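Local coordinates for SsDNA-binding protein essential for mitochondrial genome maintenance (Saccharomyces cerevisiae, PDB 6CQK) that binds single-stranded DNA preferentially and cooperatively, takes part in mitochondrial DNA replication and stimulates the PIF1 helicase, at residues G10-E15 and A66-E71; S14-H19 and R26-S31; N46-N51 and S91-D96. All blocks are in the same frame, centred on the assembly; numbering follows the deposited sequence.

Interaction 1 of 3, residues G10-E15 and A66-E71; sequences GRIGSE and ALVYVE
A short antiparallel backbone pairing joins the first strand, 3-20, which is interrupted after Ile12, to the start of strand 67-77, in a largely buried part of the domain. Gly10 and Val68 form a hydrogen-bonded pair: Val68 N reaches Gly10 O at 2.9 Å, nearly along the C=O axis (N-H...O 173°), and Gly10 N returns a bond to Val68 O at 3.2 Å, in the plane of that carbonyl. One step further, Ile12 N donates to Ala66 O at 3.0 Å from above the carbonyl plane, in the most bent bond of the three (149°). The axes of these short segments make an angle of 111°, and the pairing is limited to the two bridges Gly10-Val68 and Arg11-Leu67.

On the Val68 side of the sheet, Ile12 and Val68 cross at about a right angle; Ile12 CG1 lies anti to the carbonyl carbon, bringing CD1 to 3.9 Å from Val68 CG1. Tyr30 and Val62 pack on Ile12, and Ile97 on Val68. On the other side Leu67, with CG anti to the backbone N, lays CD1 against the Gly10 carbonyl, 3.5 Å from its O. The Arg11 chain, bent at chi2 and chi3, crosses Leu67 obliquely, while its NH2 makes a salt bridge to Asp2 of the second subunit. This pairing of the first strand with the fourth is the closure characteristic of the five-stranded OB-fold barrel.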
loop_
_atom_site.group_PDB
_atom_site.type_symbol
_atom_site.label_atom_id
_atom_site.label_comp_id
_atom_site.label_asym_id
_atom_site.label_seq_id
_atom_site.Cartn_x
_atom_site.Cartn_y
_atom_site.Cartn_z
ATOM N N GLY A 10 7.146 3.701 -11.150
ATOM C CA GLY A 10 7.311 3.900 -12.555
ATOM C C GLY A 10 8.083 5.126 -12.882
ATOM O O GLY A 10 8.624 5.795 -12.002
ATOM N N ARG A 11 8.150 5.440 -14.169
ATOM C CA ARG A 11 8.979 6.535 -14.606
ATOM C C ARG A 11 8.129 7.656 -15.103
ATOM O O ARG A 11 7.090 7.434 -15.720
ATOM C CB ARG A 11 9.950 6.076 -15.697
ATOM C CG ARG A 11 11.316 5.683 -15.136
ATOM C CD ARG A 11 11.962 4.570 -15.845
ATOM N NE ARG A 11 11.339 3.372 -15.277
ATOM C CZ ARG A 11 11.610 2.144 -15.692
ATOM N NH1 ARG A 11 12.508 1.930 -16.675
ATOM N NH2 ARG A 11 10.985 1.128 -15.124
ATOM N N ILE A 12 8.574 8.868 -14.857
ATOM C CA ILE A 12 7.830 10.021 -15.320
ATOM C C ILE A 12 7.967 10.179 -16.800
ATOM O O ILE A 12 9.067 10.385 -17.265
ATOM C CB ILE A 12 8.226 11.288 -14.539
ATOM C CG1 ILE A 12 7.661 11.080 -13.116
ATOM C CG2 ILE A 12 7.692 12.525 -15.232
ATOM C CD1 ILE A 12 7.783 12.248 -12.189
ATOM N N GLY A 13 6.845 10.071 -17.505
ATOM C CA GLY A 13 6.841 10.048 -18.935
ATOM C C GLY A 13 6.275 11.280 -19.584
ATOM O O GLY A 13 5.869 11.246 -20.721
ATOM N N SER A 14 6.294 12.409 -18.893
ATOM C CA SER A 14 5.834 13.666 -19.496
ATOM C C SER A 14 6.397 14.910 -18.807
ATOM O O SER A 14 7.009 14.825 -17.707
ATOM C CB SER A 14 4.305 13.720 -19.515
ATOM O OG SER A 14 3.757 13.956 -18.217
ATOM N N GLU A 15 6.225 16.059 -19.479
ATOM C CA GLU A 15 6.427 17.369 -18.854
ATOM C C GLU A 15 5.365 17.535 -17.788
ATOM O O GLU A 15 4.373 16.817 -17.728
ATOM C CB GLU A 15 6.278 18.545 -19.854
ATOM C CG GLU A 15 7.376 18.863 -20.896
ATOM C CD GLU A 15 8.679 18.098 -20.721
ATOM O OE1 GLU A 15 9.383 18.364 -19.705
ATOM O OE2 GLU A 15 8.995 17.227 -21.601
ATOM N N ALA A 66 12.384 10.297 -14.265
ATOM C CA ALA A 66 12.582 9.889 -12.880
ATOM C C ALA A 66 11.782 8.663 -12.473
ATOM O O ALA A 66 10.575 8.590 -12.707
ATOM C CB ALA A 66 12.207 11.009 -11.966
ATOM N N LEU A 67 12.478 7.685 -11.902
ATOM C CA LEU A 67 11.814 6.596 -11.176
ATOM C C LEU A 67 11.234 7.158 -9.887
ATOM O O LEU A 67 11.980 7.687 -9.057
ATOM C CB LEU A 67 12.781 5.466 -10.844
ATOM C CG LEU A 67 12.147 4.209 -10.289
ATOM C CD1 LEU A 67 11.228 3.588 -11.310
ATOM C CD2 LEU A 67 13.173 3.185 -9.846
ATOM N N VAL A 68 9.914 7.039 -9.758
ATOM C CA VAL A 68 9.169 7.536 -8.603
ATOM C C VAL A 68 8.311 6.452 -7.962
ATOM O O VAL A 68 7.972 5.452 -8.605
ATOM C CB VAL A 68 8.236 8.677 -8.974
ATOM C CG1 VAL A 68 9.060 9.818 -9.427
ATOM C CG2 VAL A 68 7.241 8.296 -10.058
ATOM N N TYR A 69 7.948 6.654 -6.700
ATOM C CA TYR A 69 6.902 5.825 -6.035
ATOM C C TYR A 69 5.823 6.807 -5.638
ATOM O O TYR A 69 6.093 7.685 -4.838
ATOM C CB TYR A 69 7.461 5.079 -4.834
ATOM C CG TYR A 69 6.436 4.533 -3.893
ATOM C CD1 TYR A 69 5.959 5.280 -2.839
ATOM C CD2 TYR A 69 5.973 3.255 -4.021
ATOM C CE1 TYR A 69 5.040 4.774 -1.959
ATOM C CE2 TYR A 69 5.027 2.748 -3.162
ATOM C CZ TYR A 69 4.570 3.510 -2.129
ATOM O OH TYR A 69 3.638 2.947 -1.267
ATOM N N VAL A 70 4.657 6.716 -6.271
ATOM C CA VAL A 70 3.574 7.660 -6.066
ATOM C C VAL A 70 2.430 6.935 -5.416
ATOM O O VAL A 70 2.153 5.763 -5.722
ATOM C CB VAL A 70 3.067 8.199 -7.374
ATOM C CG1 VAL A 70 1.765 8.962 -7.195
ATOM C CG2 VAL A 70 4.140 9.037 -8.049
ATOM N N GLU A 71 1.784 7.603 -4.465
ATOM C CA GLU A 71 0.519 7.122 -3.912
ATOM C C GLU A 71 -0.531 8.150 -4.268
ATOM O O GLU A 71 -0.286 9.314 -4.159
ATOM C CB GLU A 71 0.571 7.028 -2.416
ATOM C CG GLU A 71 1.501 5.985 -1.919
ATOM C CD GLU A 71 1.672 6.019 -0.433
ATOM O OE1 GLU A 71 1.784 7.106 0.212
ATOM O OE2 GLU A 71 1.686 4.877 0.055
#

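Interaction 2 of 3, residues S14-H19 and R26-S31; sequences SEFTEH and RYLKYS
Backbone amides and carbonyls satisfy each other along this antiparallel hairpin pairing of strands 3-20 and 26-34. His19 and Tyr27 form a hydrogen-bonded pair: His19 N meets Tyr27 O at 2.8 Å, nearly along the C=O axis, whereas Tyr27 N approaches His19 O from above the carbonyl plane. At the next such pair Lys29 N donates to Thr17 O at 2.8 Å, but the return bond from Thr17 N to Lys29 O is weak. Beyond the regular strand a side chain takes over: Ser14 OG accepts from Ser31 N at 3.0 Å.

Thr17 OG1 lies in the plane of the His19 imidazole, 2.9 Å from NE2, in a hydrogen bond, with either atom a possible donor, that probably helps set the ring's rotation. His19 CB sits over one face of the Tyr27 ring, 3.7 Å from its centroid, a CH-pi contact. On the side covered by helix 52-59, Phe16 and Tyr30 form an offset edge-to-face pair, the Phe16 edge toward the Tyr30 face (planes at 74°); Leu58 packs on both side chains. The Tyr30 hydroxyl is hydrogen-bonded to Gln94 OE1. At the hairpin end, Glu18 OE2 and Arg26 NE form a long, weak salt bridge of 3.4 Å, and Arg26 NH1 bonds Thr20 OG1. The chemistry suggests that main-chain bonds and aromatic packing do most of the holding, the exposed, weak charge pair probably adding little.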
loop_
_atom_site.group_PDB
_atom_site.type_symbol
_atom_site.label_atom_id
_atom_site.label_comp_id
_atom_site.label_asym_id
_atom_site.label_seq_id
_atom_site.Cartn_x
_atom_site.Cartn_y
_atom_site.Cartn_z
ATOM N N SER A 14 6.294 12.409 -18.893
ATOM C CA SER A 14 5.834 13.666 -19.496
ATOM C C SER A 14 6.397 14.910 -18.807
ATOM O O SER A 14 7.009 14.825 -17.707
ATOM C CB SER A 14 4.305 13.720 -19.515
ATOM O OG SER A 14 3.757 13.956 -18.217
ATOM N N GLU A 15 6.225 16.059 -19.479
ATOM C CA GLU A 15 6.427 17.369 -18.854
ATOM C C GLU A 15 5.365 17.535 -17.788
ATOM O O GLU A 15 4.373 16.817 -17.728
ATOM C CB GLU A 15 6.278 18.545 -19.854
ATOM C CG GLU A 15 7.376 18.863 -20.896
ATOM C CD GLU A 15 8.679 18.098 -20.721
ATOM O OE1 GLU A 15 9.383 18.364 -19.705
ATOM O OE2 GLU A 15 8.995 17.227 -21.601
ATOM N N PHE A 16 5.597 18.493 -16.914
ATOM C CA PHE A 16 4.596 18.850 -15.928
ATOM C C PHE A 16 3.737 19.999 -16.502
ATOM O O PHE A 16 4.100 21.129 -16.336
ATOM C CB PHE A 16 5.289 19.259 -14.604
ATOM C CG PHE A 16 6.135 18.176 -13.972
ATOM C CD1 PHE A 16 5.531 17.076 -13.382
ATOM C CD2 PHE A 16 7.507 18.294 -13.895
ATOM C CE1 PHE A 16 6.288 16.094 -12.757
ATOM C CE2 PHE A 16 8.267 17.340 -13.258
ATOM C CZ PHE A 16 7.661 16.237 -12.690
ATOM N N THR A 17 2.573 19.722 -17.079
ATOM C CA THR A 17 1.677 20.812 -17.516
ATOM C C THR A 17 0.726 21.274 -16.399
ATOM O O THR A 17 0.184 20.468 -15.670
ATOM C CB THR A 17 0.756 20.464 -18.698
ATOM O OG1 THR A 17 0.122 19.212 -18.470
ATOM C CG2 THR A 17 1.444 20.497 -20.074
ATOM N N GLU A 18 0.484 22.585 -16.316
ATOM C CA GLU A 18 -0.246 23.217 -15.199
ATOM C C GLU A 18 -1.558 23.794 -15.688
ATOM O O GLU A 18 -1.617 24.357 -16.771
ATOM C CB GLU A 18 0.668 24.253 -14.589
ATOM C CG GLU A 18 0.162 24.889 -13.331
ATOM C CD GLU A 18 1.276 25.414 -12.406
ATOM O OE1 GLU A 18 2.478 25.265 -12.782
ATOM O OE2 GLU A 18 0.927 25.986 -11.318
ATOM N N HIS A 19 -2.610 23.613 -14.916
ATOM C CA HIS A 19 -3.999 23.844 -15.389
ATOM C C HIS A 19 -4.852 24.397 -14.281
ATOM O O HIS A 19 -4.340 24.640 -13.179
ATOM C CB HIS A 19 -4.611 22.520 -15.761
ATOM C CG HIS A 19 -3.830 21.762 -16.766
ATOM N ND1 HIS A 19 -4.118 21.778 -18.105
ATOM C CD2 HIS A 19 -2.764 20.946 -16.616
ATOM C CE1 HIS A 19 -3.265 20.994 -18.741
ATOM N NE2 HIS A 19 -2.427 20.486 -17.861
ATOM N N ARG A 26 -5.324 25.485 -8.974
ATOM C CA ARG A 26 -4.215 25.125 -9.779
ATOM C C ARG A 26 -3.932 23.725 -9.504
ATOM O O ARG A 26 -3.761 23.359 -8.336
ATOM C CB ARG A 26 -2.919 25.827 -9.434
ATOM C CG ARG A 26 -2.923 27.230 -9.890
ATOM C CD ARG A 26 -3.289 27.291 -11.381
ATOM N NE ARG A 26 -2.072 27.440 -12.159
ATOM C CZ ARG A 26 -2.054 27.536 -13.485
ATOM N NH1 ARG A 26 -3.168 27.400 -14.220
ATOM N NH2 ARG A 26 -0.891 27.733 -14.102
ATOM N N TYR A 27 -3.770 22.980 -10.594
ATOM C CA TYR A 27 -3.186 21.675 -10.500
ATOM C C TYR A 27 -2.212 21.361 -11.575
ATOM O O TYR A 27 -2.284 21.901 -12.706
ATOM C CB TYR A 27 -4.250 20.656 -10.531
ATOM C CG TYR A 27 -4.984 20.468 -11.862
ATOM C CD1 TYR A 27 -4.607 19.498 -12.809
ATOM C CD2 TYR A 27 -6.128 21.205 -12.136
ATOM C CE1 TYR A 27 -5.340 19.296 -13.996
ATOM C CE2 TYR A 27 -6.885 20.993 -13.295
ATOM C CZ TYR A 27 -6.491 20.047 -14.219
ATOM O OH TYR A 27 -7.222 19.935 -15.371
ATOM N N LEU A 28 -1.348 20.425 -11.220
ATOM C CA LEU A 28 -0.321 19.919 -12.095
ATOM C C LEU A 28 -0.726 18.551 -12.657
ATOM O O LEU A 28 -1.376 17.762 -11.985
ATOM C CB LEU A 28 0.941 19.838 -11.279
ATOM C CG LEU A 28 2.228 19.799 -12.054
ATOM C CD1 LEU A 28 2.345 21.001 -12.997
ATOM C CD2 LEU A 28 3.406 19.745 -11.086
ATOM N N LYS A 29 -0.427 18.320 -13.931
ATOM C CA LYS A 29 -0.722 17.030 -14.638
ATOM C C LYS A 29 0.579 16.443 -15.141
ATOM O O LYS A 29 1.450 17.177 -15.579
ATOM C CB LYS A 29 -1.677 17.197 -15.859
ATOM C CG LYS A 29 -3.172 16.869 -15.599
ATOM C CD LYS A 29 -3.547 15.404 -15.935
ATOM C CE LYS A 29 -4.865 14.999 -15.300
ATOM N NZ LYS A 29 -6.025 15.798 -15.791
ATOM N N TYR A 30 0.733 15.144 -14.982
ATOM C CA TYR A 30 1.825 14.416 -15.582
ATOM C C TYR A 30 1.428 12.954 -15.641
ATOM O O TYR A 30 0.462 12.521 -14.986
ATOM C CB TYR A 30 3.142 14.610 -14.820
ATOM C CG TYR A 30 3.233 13.907 -13.466
ATOM C CD1 TYR A 30 2.748 14.488 -12.299
ATOM C CD2 TYR A 30 3.813 12.659 -13.359
ATOM C CE1 TYR A 30 2.840 13.848 -11.082
ATOM C CE2 TYR A 30 3.892 12.032 -12.125
ATOM C CZ TYR A 30 3.394 12.633 -10.989
ATOM O OH TYR A 30 3.422 11.931 -9.777
ATOM N N SER A 31 2.145 12.208 -16.458
ATOM C CA SER A 31 1.884 10.788 -16.617
ATOM C C SER A 31 3.120 9.952 -16.203
ATOM O O SER A 31 4.247 10.436 -16.309
ATOM C CB SER A 31 1.473 10.480 -18.045
ATOM O OG SER A 31 2.433 11.025 -18.931
#

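Interaction 3 of 3, residues N46-N51 and S91-D96; sequences NITVFN and SLVQKD
Ile47 overlaps two side chains of the neighbouring strand, setting CD1 4.0 Å from Leu92 CD1 and CG2 against the Gln94 side chain. This is the parallel pairing of strands 43-49 and 89-99, the third and fifth strands of the OB fold, in a sheet otherwise built of antiparallel neighbours. Two main-chain bonds straddle Val93: Thr48 N donates to Leu92 O at 2.8 Å, and Gln94 N to Thr48 O at 2.7 Å, the latter close to straight (N-H...O 171°) and nearly along the C=O axis. The axes of the short segments cross at -54°, and the CA atoms come closest at the Thr48-Val93 bridge.

On the face that carries Thr48 and Val93, Thr48 CB lies near Val93 CG2, and Val93 CG1, anti to its backbone N, meets the edge of the Phe50 ring, 4.0 Å from CD2. Asn51 follows as N-cap of helix 52-59, its OD1 accepting from Gln54 N. Further along strand 89-99, Lys95 and Asp96 both face Glu71 in a classic beta bulge.

Gln94 is buried and extended, with CG anti to the backbone N (chi1 -180°), and runs alongside Val49. Its amide is satisfied at both ends, NE2 by Gln54 OE1 and OE1 by the Tyr30 hydroxyl, while that same OE1 rests 3.5 Å from Val49 CG2.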
loop_
_atom_site.group_PDB
_atom_site.type_symbol
_atom_site.label_atom_id
_atom_site.label_comp_id
_atom_site.label_asym_id
_atom_site.label_seq_id
_atom_site.Cartn_x
_atom_site.Cartn_y
_atom_site.Cartn_z
ATOM N N ASN A 46 -2.304 8.844 -15.500
ATOM C CA ASN A 46 -2.269 10.286 -15.426
ATOM C C ASN A 46 -2.582 10.733 -14.030
ATOM O O ASN A 46 -3.602 10.317 -13.441
ATOM C CB ASN A 46 -3.280 10.865 -16.356
ATOM C CG ASN A 46 -3.040 10.416 -17.779
ATOM O OD1 ASN A 46 -1.963 10.674 -18.361
ATOM N ND2 ASN A 46 -4.021 9.740 -18.365
ATOM N N ILE A 47 -1.638 11.485 -13.494
ATOM C CA ILE A 47 -1.632 11.906 -12.123
ATOM C C ILE A 47 -2.029 13.371 -12.074
ATOM O O ILE A 47 -1.615 14.148 -12.937
ATOM C CB ILE A 47 -0.204 11.845 -11.542
ATOM C CG1 ILE A 47 0.392 10.463 -11.731
ATOM C CG2 ILE A 47 -0.195 12.251 -10.076
ATOM C CD1 ILE A 47 -0.487 9.323 -11.245
ATOM N N THR A 48 -2.825 13.725 -11.059
ATOM C CA THR A 48 -3.267 15.075 -10.868
ATOM C C THR A 48 -2.673 15.442 -9.552
ATOM O O THR A 48 -2.705 14.666 -8.641
ATOM C CB THR A 48 -4.810 15.124 -10.801
ATOM O OG1 THR A 48 -5.372 14.628 -12.034
ATOM C CG2 THR A 48 -5.295 16.518 -10.591
ATOM N N VAL A 49 -2.151 16.640 -9.454
ATOM C CA VAL A 49 -1.584 17.145 -8.217
ATOM C C VAL A 49 -2.133 18.513 -7.787
ATOM O O VAL A 49 -2.006 19.523 -8.514
ATOM C CB VAL A 49 -0.087 17.316 -8.307
ATOM C CG1 VAL A 49 0.475 17.425 -6.903
ATOM C CG2 VAL A 49 0.555 16.137 -9.048
ATOM N N PHE A 50 -2.807 18.523 -6.633
ATOM C CA PHE A 50 -3.227 19.759 -6.020
ATOM C C PHE A 50 -2.279 20.146 -4.902
ATOM O O PHE A 50 -2.027 21.326 -4.761
ATOM C CB PHE A 50 -4.638 19.669 -5.515
ATOM C CG PHE A 50 -5.647 19.469 -6.581
ATOM C CD1 PHE A 50 -6.038 20.484 -7.389
ATOM C CD2 PHE A 50 -6.218 18.238 -6.776
ATOM C CE1 PHE A 50 -6.984 20.285 -8.394
ATOM C CE2 PHE A 50 -7.175 18.025 -7.777
ATOM C CZ PHE A 50 -7.563 19.063 -8.583
ATOM N N ASN A 51 -1.789 19.209 -4.097
ATOM C CA ASN A 51 -1.006 19.553 -2.899
ATOM C C ASN A 51 0.164 20.395 -3.306
ATOM O O ASN A 51 1.076 19.949 -3.980
ATOM C CB ASN A 51 -0.557 18.309 -2.148
ATOM C CG ASN A 51 0.463 18.579 -1.030
ATOM O OD1 ASN A 51 1.603 18.965 -1.257
ATOM N ND2 ASN A 51 0.041 18.362 0.190
ATOM N N SER A 91 -9.415 9.008 -12.297
ATOM C CA SER A 91 -8.736 10.139 -11.753
ATOM C C SER A 91 -7.854 9.630 -10.668
ATOM O O SER A 91 -8.295 8.842 -9.829
ATOM C CB SER A 91 -9.717 11.077 -11.127
ATOM O OG SER A 91 -9.017 11.971 -10.298
ATOM N N LEU A 92 -6.628 10.144 -10.634
ATOM C CA LEU A 92 -5.592 9.719 -9.689
ATOM C C LEU A 92 -4.967 10.956 -9.155
ATOM O O LEU A 92 -4.226 11.650 -9.878
ATOM C CB LEU A 92 -4.532 8.942 -10.366
ATOM C CG LEU A 92 -4.848 7.506 -10.753
ATOM C CD1 LEU A 92 -3.692 6.977 -11.565
ATOM C CD2 LEU A 92 -5.070 6.609 -9.555
ATOM N N VAL A 93 -5.336 11.299 -7.914
ATOM C CA VAL A 93 -4.913 12.547 -7.323
ATOM C C VAL A 93 -3.840 12.253 -6.358
ATOM O O VAL A 93 -4.027 11.423 -5.456
ATOM C CB VAL A 93 -6.074 13.240 -6.636
ATOM C CG1 VAL A 93 -5.565 14.444 -5.883
ATOM C CG2 VAL A 93 -7.082 13.660 -7.694
ATOM N N GLN A 94 -2.681 12.858 -6.582
ATOM C CA GLN A 94 -1.459 12.498 -5.857
ATOM C C GLN A 94 -1.552 12.817 -4.366
ATOM O O GLN A 94 -2.015 13.854 -4.019
ATOM C CB GLN A 94 -0.273 13.223 -6.479
ATOM C CG GLN A 94 1.043 12.922 -5.806
ATOM C CD GLN A 94 2.241 13.493 -6.533
ATOM O OE1 GLN A 94 2.351 13.394 -7.753
ATOM N NE2 GLN A 94 3.138 14.098 -5.788
ATOM N N LYS A 95 -1.158 11.882 -3.503
ATOM C CA LYS A 95 -1.087 12.078 -2.047
ATOM C C LYS A 95 0.331 12.099 -1.513
ATOM O O LYS A 95 0.623 12.693 -0.505
ATOM C CB LYS A 95 -1.947 11.008 -1.371
ATOM C CG LYS A 95 -3.449 11.220 -1.527
ATOM C CD LYS A 95 -3.761 12.744 -1.474
ATOM C CE LYS A 95 -5.155 13.194 -1.899
ATOM N NZ LYS A 95 -5.228 14.586 -2.434
ATOM N N ASP A 96 1.256 11.534 -2.244
ATOM C CA ASP A 96 2.605 11.469 -1.784
ATOM C C ASP A 96 3.516 11.105 -2.894
ATOM O O ASP A 96 3.055 10.468 -3.815
ATOM C CB ASP A 96 2.677 10.424 -0.708
ATOM C CG ASP A 96 3.188 10.972 0.484
ATOM O OD1 ASP A 96 4.387 11.343 0.504
ATOM O OD2 ASP A 96 2.307 11.182 1.329
#

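How the interactions relate
The three contacts lie on one five-stranded mixed sheet of order 1-2-3-5-4. Interaction 2 joins the first two strands, interaction 3 the third and fifth, and interaction 1 brings the fourth back to the first. Their centres are 10 to 12 Å apart. Interactions 1 and 2 share Ser14 and Glu15, in the interruption of strand 3-20; along the chain, interaction 2 closes before interaction 3 opens, whereas the segments of interactions 1 and 3 alternate. Probable hydrogen bonds link neighbours: Gly13 N to Ser31 O, Tyr30 O with Ile47 N, and Glu71 O with Lys95 N. Together they are consistent with the closed sheet of the OB fold, the DNA-binding module of this protein family.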